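Local coordinates for methylmalonate-semialdehyde dehydrogenase (Oceanimonas doudoroffii, PDB 4ZZ7), which probably catalyses the NAD-dependent, acylating oxidation of methylmalonate semialdehyde, at residues L215-T229 with T238-G251. Numbering follows the deposited sequence.
Sequences LHDDRVKAVSFVGST and TASANGKRCQALGG. With NAD (nicotinamide-adenine-dinucleotide), chain M.
Lys244, reaching across to Leu215 and Val220, illustrates how one buried lysine can tie the end of a helix to the chain that follows it. Its chain bends at chi3 (70°), bringing NZ to the carbonyl oxygens that face it. NZ of Lys244 donates to Val220 O at 3.0 Å, in the carbonyl plane on a lone pair, and to Leu215 O at 2.9 Å, from well above that carbonyl's plane. On the way, CD of Lys244 packs 3.9 Å from CG2 of Val223. A methionine in its place lacks the ammonium group, and the Leu215 and Val220 carbonyls would probably lose a mate and the turn between them shift more freely. Leu215 itself lays CD1 against CG2 of Thr238 at 3.8 Å, the two side chains crossing at about a right angle. Beyond the lysine, parallel strands 220-226 and 245-249 pair through backbone bonds such as Phe225 N to Gln247 O (2.8 Å), and Ser224 OG donates to Gln247 OE1 at 2.6 Å. The pair belongs to a beta-alpha-beta unit of the Rossmann-like NAD-binding domain: Ser228 N grips NAD O2A past one strand end, helix 229-241 covers Phe225, helix 156-167 covers Val226, and strand 144-148 flanks strand 220-226.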
ATOM      1  N   LEU A 215     -24.054  21.992   9.560  1.00 22.22           N
ATOM      2  CA  LEU A 215     -24.478  20.683  10.058  1.00 21.43           C
ATOM      3  C   LEU A 215     -25.861  20.233   9.532  1.00 21.71           C
ATOM      4  O   LEU A 215     -26.104  19.044   9.289  1.00 18.95           O
ATOM      5  CB  LEU A 215     -24.470  20.686  11.584  1.00 20.79           C
ATOM      6  CG  LEU A 215     -23.102  20.915  12.226  1.00 20.63           C
ATOM      7  CD1 LEU A 215     -23.230  21.119  13.723  1.00 20.94           C
ATOM      8  CD2 LEU A 215     -22.157  19.777  11.942  1.00 20.41           C
ATOM      9  N   HIS A 216     -26.757  21.195   9.338  1.00 23.31           N
ATOM     10  CA  HIS A 216     -28.147  20.891   8.996  1.00 23.22           C
ATOM     11  C   HIS A 216     -28.467  20.970   7.502  1.00 23.69           C
ATOM     12  O   HIS A 216     -29.478  20.435   7.073  1.00 25.52           O
ATOM     13  CB  HIS A 216     -29.061  21.780   9.828  1.00 22.70           C
ATOM     14  CG  HIS A 216     -29.071  21.426  11.283  1.00 22.45           C
ATOM     15  ND1 HIS A 216     -28.081  21.815  12.155  1.00 22.11           N
ATOM     16  CD2 HIS A 216     -29.949  20.701  12.016  1.00 23.11           C
ATOM     17  CE1 HIS A 216     -28.359  21.361  13.366  1.00 22.63           C
ATOM     18  NE2 HIS A 216     -29.484  20.674  13.307  1.00 22.32           N
ATOM     19  N   ASP A 217     -27.607  21.610   6.709  1.00 23.86           N
ATOM     20  CA  ASP A 217     -27.769  21.625   5.246  1.00 22.83           C
ATOM     21  C   ASP A 217     -27.423  20.262   4.627  1.00 24.49           C
ATOM     22  O   ASP A 217     -26.330  19.760   4.773  1.00 24.86           O
ATOM     23  CB  ASP A 217     -26.895  22.700   4.619  1.00 21.06           C
ATOM     24  CG  ASP A 217     -27.255  22.982   3.176  1.00 19.94           C
ATOM     25  OD1 ASP A 217     -27.096  22.088   2.306  1.00 19.00           O
ATOM     26  OD2 ASP A 217     -27.676  24.120   2.907  1.00 18.55           O
ATOM     27  N   ASP A 218     -28.360  19.700   3.889  1.00 27.67           N
ATOM     28  CA  ASP A 218     -28.218  18.356   3.337  1.00 29.75           C
ATOM     29  C   ASP A 218     -27.126  18.225   2.282  1.00 27.72           C
ATOM     30  O   ASP A 218     -26.630  17.112   2.055  1.00 26.98           O
ATOM     31  CB  ASP A 218     -29.562  17.858   2.775  1.00 32.86           C
ATOM     32  CG  ASP A 218     -30.616  17.671   3.867  1.00 37.48           C
ATOM     33  OD1 ASP A 218     -30.333  17.998   5.055  1.00 42.17           O
ATOM     34  OD2 ASP A 218     -31.736  17.211   3.539  1.00 40.56           O
ATOM     35  N   ARG A 219     -26.741  19.339   1.656  1.00 25.25           N
ATOM     36  CA  ARG A 219     -25.636  19.316   0.669  1.00 23.40           C
ATOM     37  C   ARG A 219     -24.228  19.087   1.284  1.00 21.78           C
ATOM     38  O   ARG A 219     -23.302  18.715   0.570  1.00 20.91           O
ATOM     39  CB  ARG A 219     -25.630  20.596  -0.171  1.00 22.51           C
ATOM     40  CG  ARG A 219     -26.874  20.795  -0.990  1.00 22.23           C
ATOM     41  CD  ARG A 219     -27.012  22.207  -1.518  1.00 21.76           C
ATOM     42  NE  ARG A 219     -27.297  23.170  -0.469  1.00 21.42           N
ATOM     43  CZ  ARG A 219     -27.437  24.475  -0.677  1.00 22.41           C
ATOM     44  NH1 ARG A 219     -27.330  24.984  -1.901  1.00 22.04           N
ATOM     45  NH2 ARG A 219     -27.676  25.295   0.346  1.00 24.15           N
ATOM     46  N   VAL A 220     -24.075  19.346   2.582  1.00 20.51           N
ATOM     47  CA  VAL A 220     -22.817  19.156   3.268  1.00 20.24           C
ATOM     48  C   VAL A 220     -22.745  17.688   3.591  1.00 19.84           C
ATOM     49  O   VAL A 220     -23.513  17.197   4.405  1.00 20.56           O
ATOM     50  CB  VAL A 220     -22.718  19.975   4.583  1.00 20.68           C
ATOM     51  CG1 VAL A 220     -21.395  19.722   5.282  1.00 20.46           C
ATOM     52  CG2 VAL A 220     -22.855  21.466   4.316  1.00 21.15           C
ATOM     53  N   LYS A 221     -21.784  17.015   2.979  1.00 19.65           N
ATOM     54  CA  LYS A 221     -21.627  15.588   3.077  1.00 19.51           C
ATOM     55  C   LYS A 221     -20.572  15.113   4.075  1.00 18.71           C
ATOM     56  O   LYS A 221     -20.513  13.919   4.343  1.00 19.09           O
ATOM     57  CB  LYS A 221     -21.285  15.039   1.695  1.00 21.43           C
ATOM     58  CG  LYS A 221     -22.491  14.528   0.929  1.00 23.42           C
ATOM     59  CD  LYS A 221     -23.270  15.633   0.261  1.00 25.13           C
ATOM     60  CE  LYS A 221     -24.774  15.347   0.274  1.00 27.70           C
ATOM     61  NZ  LYS A 221     -25.204  14.166  -0.526  1.00 29.57           N
ATOM     62  N   ALA A 222     -19.730  16.003   4.596  1.00 17.80           N
ATOM     63  CA  ALA A 222     -18.739  15.612   5.602  1.00 17.46           C
ATOM     64  C   ALA A 222     -18.292  16.795   6.423  1.00 17.48           C
ATOM     65  O   ALA A 222     -18.146  17.893   5.902  1.00 18.17           O
ATOM     66  CB  ALA A 222     -17.530  14.962   4.940  1.00 17.57           C
ATOM     67  N   VAL A 223     -18.030  16.562   7.699  1.00 17.51           N
ATOM     68  CA  VAL A 223     -17.624  17.633   8.602  1.00 18.02           C
ATOM     69  C   VAL A 223     -16.346  17.298   9.385  1.00 18.28           C
ATOM     70  O   VAL A 223     -16.326  16.345  10.163  1.00 18.06           O
ATOM     71  CB  VAL A 223     -18.766  17.951   9.588  1.00 18.15           C
ATOM     72  CG1 VAL A 223     -18.369  19.091  10.530  1.00 18.19           C
ATOM     73  CG2 VAL A 223     -20.048  18.281   8.819  1.00 17.68           C
ATOM     74  N   SER A 224     -15.301  18.104   9.183  1.00 18.87           N
ATOM     75  CA  SER A 224     -14.045  18.034   9.968  1.00 18.96           C
ATOM     76  C   SER A 224     -14.017  19.118  11.054  1.00 18.45           C
ATOM     77  O   SER A 224     -13.913  20.313  10.744  1.00 17.61           O
ATOM     78  CB  SER A 224     -12.820  18.224   9.060  1.00 19.31           C
ATOM     79  OG  SER A 224     -12.575  17.094   8.235  1.00 19.82           O
ATOM     80  N   PHE A 225     -14.114  18.697  12.318  1.00 18.15           N
ATOM     81  CA  PHE A 225     -14.059  19.628  13.449  1.00 18.01           C
ATOM     82  C   PHE A 225     -12.809  19.405  14.222  1.00 18.51           C
ATOM     83  O   PHE A 225     -12.437  18.265  14.454  1.00 18.42           O
ATOM     84  CB  PHE A 225     -15.232  19.464  14.424  1.00 17.86           C
ATOM     85  CG  PHE A 225     -15.143  20.372  15.634  1.00 16.87           C
ATOM     86  CD1 PHE A 225     -15.525  21.681  15.552  1.00 16.67           C
ATOM     87  CD2 PHE A 225     -14.648  19.907  16.847  1.00 16.69           C
ATOM     88  CE1 PHE A 225     -15.419  22.517  16.647  1.00 16.76           C
ATOM     89  CE2 PHE A 225     -14.541  20.738  17.949  1.00 16.25           C
ATOM     90  CZ  PHE A 225     -14.928  22.044  17.848  1.00 16.30           C
ATOM     91  N   VAL A 226     -12.190  20.517  14.628  1.00 19.93           N
ATOM     92  CA  VAL A 226     -11.052  20.539  15.559  1.00 20.96           C
ATOM     93  C   VAL A 226     -11.373  21.606  16.609  1.00 22.01           C
ATOM     94  O   VAL A 226     -11.707  22.732  16.266  1.00 23.62           O
ATOM     95  CB  VAL A 226      -9.718  20.859  14.835  1.00 20.28           C
ATOM     96  CG1 VAL A 226      -8.571  21.033  15.816  1.00 20.12           C
ATOM     97  CG2 VAL A 226      -9.377  19.736  13.883  1.00 20.49           C
ATOM     98  N   GLY A 227     -11.296  21.243  17.882  1.00 22.61           N
ATOM     99  CA  GLY A 227     -11.597  22.179  18.961  1.00 23.15           C
ATOM    100  C   GLY A 227     -11.697  21.482  20.306  1.00 23.28           C
ATOM    101  O   GLY A 227     -11.027  20.472  20.529  1.00 23.56           O
ATOM    102  N   SER A 228     -12.497  22.047  21.210  1.00 22.96           N
ATOM    103  CA  SER A 228     -12.704  21.485  22.563  1.00 22.29           C
ATOM    104  C   SER A 228     -13.567  20.212  22.557  1.00 21.48           C
ATOM    105  O   SER A 228     -14.387  19.999  21.660  1.00 19.03           O
ATOM    106  CB  SER A 228     -13.341  22.521  23.484  1.00 21.71           C
ATOM    107  OG  SER A 228     -14.671  22.793  23.072  1.00 21.28           O
ATOM    108  N   THR A 229     -13.380  19.384  23.582  1.00 21.81           N
ATOM    109  CA  THR A 229     -14.125  18.127  23.678  1.00 22.45           C
ATOM    110  C   THR A 229     -15.629  18.374  23.761  1.00 22.27           C
ATOM    111  O   THR A 229     -16.390  17.741  23.013  1.00 23.15           O
ATOM    112  CB  THR A 229     -13.628  17.239  24.841  1.00 23.18           C
ATOM    113  OG1 THR A 229     -12.304  16.769  24.539  1.00 25.11           O
ATOM    114  CG2 THR A 229     -14.494  16.013  25.027  1.00 23.03           C
ATOM    115  N   THR A 238     -24.416  15.886  16.469  1.00 25.89           N
ATOM    116  CA  THR A 238     -25.327  16.579  15.563  1.00 26.56           C
ATOM    117  C   THR A 238     -25.158  16.089  14.133  1.00 27.23           C
ATOM    118  O   THR A 238     -26.132  15.717  13.466  1.00 25.04           O
ATOM    119  CB  THR A 238     -25.097  18.113  15.596  1.00 26.95           C
ATOM    120  OG1 THR A 238     -25.140  18.585  16.955  1.00 29.01           O
ATOM    121  CG2 THR A 238     -26.139  18.858  14.760  1.00 25.30           C
ATOM    122  N   ALA A 239     -23.911  16.100  13.663  1.00 29.19           N
ATOM    123  CA  ALA A 239     -23.581  15.582  12.327  1.00 30.40           C
ATOM    124  C   ALA A 239     -24.121  14.172  12.140  1.00 30.66           C
ATOM    125  O   ALA A 239     -24.751  13.880  11.132  1.00 29.03           O
ATOM    126  CB  ALA A 239     -22.076  15.579  12.106  1.00 31.32           C
ATOM    127  N   SER A 240     -23.880  13.315  13.130  1.00 31.20           N
ATOM    128  CA  SER A 240     -24.325  11.927  13.069  1.00 32.98           C
ATOM    129  C   SER A 240     -25.840  11.774  13.053  1.00 31.98           C
ATOM    130  O   SER A 240     -26.367  10.841  12.446  1.00 31.33           O
ATOM    131  CB  SER A 240     -23.724  11.131  14.224  1.00 35.75           C
ATOM    132  OG  SER A 240     -22.295  11.089  14.115  1.00 38.64           O
ATOM    133  N   ALA A 241     -26.532  12.691  13.724  1.00 31.56           N
ATOM    134  CA  ALA A 241     -28.008  12.762  13.654  1.00 30.23           C
ATOM    135  C   ALA A 241     -28.526  13.192  12.289  1.00 28.52           C
ATOM    136  O   ALA A 241     -29.638  12.862  11.937  1.00 26.63           O
ATOM    137  CB  ALA A 241     -28.569  13.692  14.725  1.00 29.51           C
ATOM    138  N   ASN A 242     -27.729  13.946  11.540  1.00 29.54           N
ATOM    139  CA  ASN A 242     -28.105  14.390  10.181  1.00 30.74           C
ATOM    140  C   ASN A 242     -27.444  13.563   9.043  1.00 33.40           C
ATOM    141  O   ASN A 242     -27.226  14.077   7.927  1.00 29.48           O
ATOM    142  CB  ASN A 242     -27.810  15.879  10.009  1.00 29.95           C
ATOM    143  CG  ASN A 242     -28.744  16.761  10.835  1.00 30.47           C
ATOM    144  OD1 ASN A 242     -29.516  17.555  10.291  1.00 31.01           O
ATOM    145  ND2 ASN A 242     -28.671  16.637  12.152  1.00 30.17           N
ATOM    146  N   GLY A 243     -27.110  12.295   9.353  1.00 36.58           N
ATOM    147  CA  GLY A 243     -26.645  11.301   8.365  1.00 37.00           C
ATOM    148  C   GLY A 243     -25.207  11.415   7.838  1.00 37.32           C
ATOM    149  O   GLY A 243     -24.596  10.390   7.450  1.00 36.10           O
ATOM    150  N   LYS A 244     -24.669  12.644   7.808  1.00 34.04           N
ATOM    151  CA  LYS A 244     -23.304  12.901   7.322  1.00 30.49           C
ATOM    152  C   LYS A 244     -22.152  12.485   8.265  1.00 26.75           C
ATOM    153  O   LYS A 244     -22.232  12.605   9.489  1.00 24.50           O
ATOM    154  CB  LYS A 244     -23.130  14.360   6.916  1.00 30.41           C
ATOM    155  CG  LYS A 244     -23.085  15.332   8.087  1.00 31.29           C
ATOM    156  CD  LYS A 244     -23.483  16.738   7.658  1.00 30.51           C
ATOM    157  CE  LYS A 244     -24.961  16.836   7.329  1.00 29.94           C
ATOM    158  NZ  LYS A 244     -25.259  18.139   6.705  1.00 30.48           N
ATOM    159  N   ARG A 245     -21.079  12.000   7.631  1.00 23.14           N
ATOM    160  CA  ARG A 245     -19.891  11.540   8.309  1.00 20.49           C
ATOM    161  C   ARG A 245     -19.182  12.705   8.978  1.00 20.21           C
ATOM    162  O   ARG A 245     -19.387  13.867   8.600  1.00 20.67           O
ATOM    163  CB  ARG A 245     -18.964  10.865   7.322  1.00 19.14           C
ATOM    164  CG  ARG A 245     -18.501  11.756   6.182  1.00 18.39           C
ATOM    165  CD  ARG A 245     -17.359  11.133   5.396  1.00 17.62           C
ATOM    166  NE  ARG A 245     -17.769  10.006   4.557  1.00 16.49           N
ATOM    167  CZ  ARG A 245     -16.932   9.237   3.860  1.00 15.98           C
ATOM    168  NH1 ARG A 245     -15.612   9.464   3.871  1.00 15.46           N
ATOM    169  NH2 ARG A 245     -17.415   8.235   3.131  1.00 15.84           N
ATOM    170  N   CYS A 246     -18.334  12.388   9.954  1.00 18.87           N
ATOM    171  CA  CYS A 246     -17.712  13.409  10.782  1.00 18.29           C
ATOM    172  C   CYS A 246     -16.467  12.875  11.481  1.00 17.75           C
ATOM    173  O   CYS A 246     -16.354  11.680  11.759  1.00 16.19           O
ATOM    174  CB  CYS A 246     -18.732  13.934  11.824  1.00 19.06           C
ATOM    175  SG  CYS A 246     -18.156  15.196  13.014  1.00 19.02           S
ATOM    176  N   GLN A 247     -15.529  13.791  11.732  1.00 17.85           N
ATOM    177  CA  GLN A 247     -14.362  13.568  12.597  1.00 17.62           C
ATOM    178  C   GLN A 247     -14.267  14.820  13.481  1.00 17.57           C
ATOM    179  O   GLN A 247     -14.171  15.943  12.979  1.00 18.28           O
ATOM    180  CB  GLN A 247     -13.061  13.317  11.786  1.00 17.41           C
ATOM    181  CG  GLN A 247     -12.652  14.459  10.831  1.00 17.92           C
ATOM    182  CD  GLN A 247     -11.463  14.202   9.887  1.00 17.90           C
ATOM    183  OE1 GLN A 247     -11.139  15.070   9.057  1.00 17.86           O
ATOM    184  NE2 GLN A 247     -10.797  13.051  10.014  1.00 17.86           N
ATOM    185  N   ALA A 248     -14.329  14.635  14.788  1.00 17.15           N
ATOM    186  CA  ALA A 248     -14.222  15.740  15.695  1.00 17.57           C
ATOM    187  C   ALA A 248     -13.118  15.489  16.694  1.00 18.46           C
ATOM    188  O   ALA A 248     -13.177  14.563  17.498  1.00 18.19           O
ATOM    189  CB  ALA A 248     -15.528  15.939  16.413  1.00 18.17           C
ATOM    190  N   LEU A 249     -12.111  16.344  16.646  1.00 20.04           N
ATOM    191  CA  LEU A 249     -10.985  16.285  17.561  1.00 20.64           C
ATOM    192  C   LEU A 249     -11.182  17.288  18.692  1.00 20.45           C
ATOM    193  O   LEU A 249     -11.696  18.374  18.476  1.00 18.97           O
ATOM    194  CB  LEU A 249      -9.692  16.565  16.801  1.00 21.00           C
ATOM    195  CG  LEU A 249      -9.193  15.406  15.937  1.00 20.73           C
ATOM    196  CD1 LEU A 249     -10.069  15.211  14.728  1.00 20.54           C
ATOM    197  CD2 LEU A 249      -7.765  15.643  15.479  1.00 21.62           C
ATOM    198  N   GLY A 250     -10.716  16.908  19.876  1.00 21.62           N
ATOM    199  CA  GLY A 250     -11.105  17.529  21.137  1.00 22.71           C
ATOM    200  C   GLY A 250      -9.932  17.963  21.997  1.00 23.91           C
ATOM    201  O   GLY A 250      -8.858  18.252  21.494  1.00 24.64           O
ATOM    202  N   GLY A 251     -10.146  17.990  23.308  1.00 24.73           N
ATOM    203  CA  GLY A 251      -9.130  18.452  24.246  1.00 25.99           C
ATOM    204  C   GLY A 251      -8.042  17.462  24.590  1.00 26.17           C
ATOM    205  O   GLY A 251      -8.000  16.352  24.053  1.00 27.18           O
TER
HETATM  206  PA  NAD M 501     -13.927  25.519  20.599  1.00 47.36           P
HETATM  207  O1A NAD M 501     -14.672  26.697  21.221  1.00 46.29           O
HETATM  208  O2A NAD M 501     -14.078  24.106  21.135  1.00 43.25           O
HETATM  209  O5B NAD M 501     -14.350  25.420  19.035  1.00 46.00           O
HETATM  210  C5B NAD M 501     -13.691  26.139  17.981  1.00 41.94           C
HETATM  211  C4B NAD M 501     -14.607  26.329  16.772  1.00 38.73           C
HETATM  212  O4B NAD M 501     -15.929  25.868  17.063  1.00 36.88           O
HETATM  213  C3B NAD M 501     -14.758  27.783  16.338  1.00 37.46           C
HETATM  214  O3B NAD M 501     -14.688  27.829  14.911  1.00 34.93           O
HETATM  215  C2B NAD M 501     -16.104  28.228  16.905  1.00 37.53           C
HETATM  216  O2B NAD M 501     -16.897  29.137  16.136  1.00 37.76           O
HETATM  217  C1B NAD M 501     -16.886  26.932  17.020  1.00 37.65           C
HETATM  218  N9A NAD M 501     -17.777  26.901  18.219  1.00 39.19           N
HETATM  219  C8A NAD M 501     -17.479  27.378  19.463  1.00 38.74           C
HETATM  220  N7A NAD M 501     -18.507  27.166  20.311  1.00 38.34           N
HETATM  221  C5A NAD M 501     -19.495  26.546  19.619  1.00 37.80           C
HETATM  222  C6A NAD M 501     -20.868  26.047  19.929  1.00 36.51           C
HETATM  223  N6A NAD M 501     -21.366  26.180  21.176  1.00 35.98           N
HETATM  224  N1A NAD M 501     -21.577  25.458  18.928  1.00 35.24           N
HETATM  225  C2A NAD M 501     -21.070  25.329  17.664  1.00 34.01           C
HETATM  226  N3A NAD M 501     -19.838  25.747  17.305  1.00 32.17           N
HETATM  227  C4A NAD M 501     -19.019  26.362  18.224  1.00 37.52           C
HETATM  228  O3  NAD M 501     -12.326  25.869  20.548  1.00 50.37           O
HETATM  229  PN  NAD M 501     -11.560  27.299  20.781  1.00 49.99           P
HETATM  230  O1N NAD M 501     -11.798  28.252  19.605  1.00 48.95           O
HETATM  231  O2N NAD M 501     -11.691  27.829  22.216  1.00 46.90           O
HETATM  232  O5D NAD M 501     -10.091  26.668  20.644  1.00 51.33           O
HETATM  233  C5D NAD M 501      -9.503  25.957  21.747  1.00 57.61           C
HETATM  234  C4D NAD M 501      -9.667  24.423  21.710  1.00 61.76           C
HETATM  235  O4D NAD M 501      -9.010  23.762  20.605  1.00 65.76           O
HETATM  236  C3D NAD M 501      -9.060  23.787  22.973  1.00 63.77           C
HETATM  237  O3D NAD M 501     -10.088  23.389  23.887  1.00 57.82           O
HETATM  238  C2D NAD M 501      -8.211  22.594  22.508  1.00 66.08           C
HETATM  239  O2D NAD M 501      -8.469  21.416  23.280  1.00 63.54           O
HETATM  240  C1D NAD M 501      -8.614  22.452  21.051  1.00 65.85           C
HETATM  241  N1N NAD M 501      -7.602  21.878  20.171  1.00 68.43           N
HETATM  242  C2N NAD M 501      -7.734  20.580  19.865  1.00 71.75           C
HETATM  243  C3N NAD M 501      -6.822  19.955  19.020  1.00 73.58           C
HETATM  244  C7N NAD M 501      -6.901  18.488  18.669  1.00 78.12           C
HETATM  245  O7N NAD M 501      -6.963  17.582  19.508  1.00 74.25           O
HETATM  246  N7N NAD M 501      -6.853  18.201  17.380  1.00 79.79           N
HETATM  247  C4N NAD M 501      -5.792  20.709  18.469  1.00 68.67           C
HETATM  248  C5N NAD M 501      -5.669  22.056  18.785  1.00 67.21           C
HETATM  249  C6N NAD M 501      -6.606  22.626  19.650  1.00 70.12           C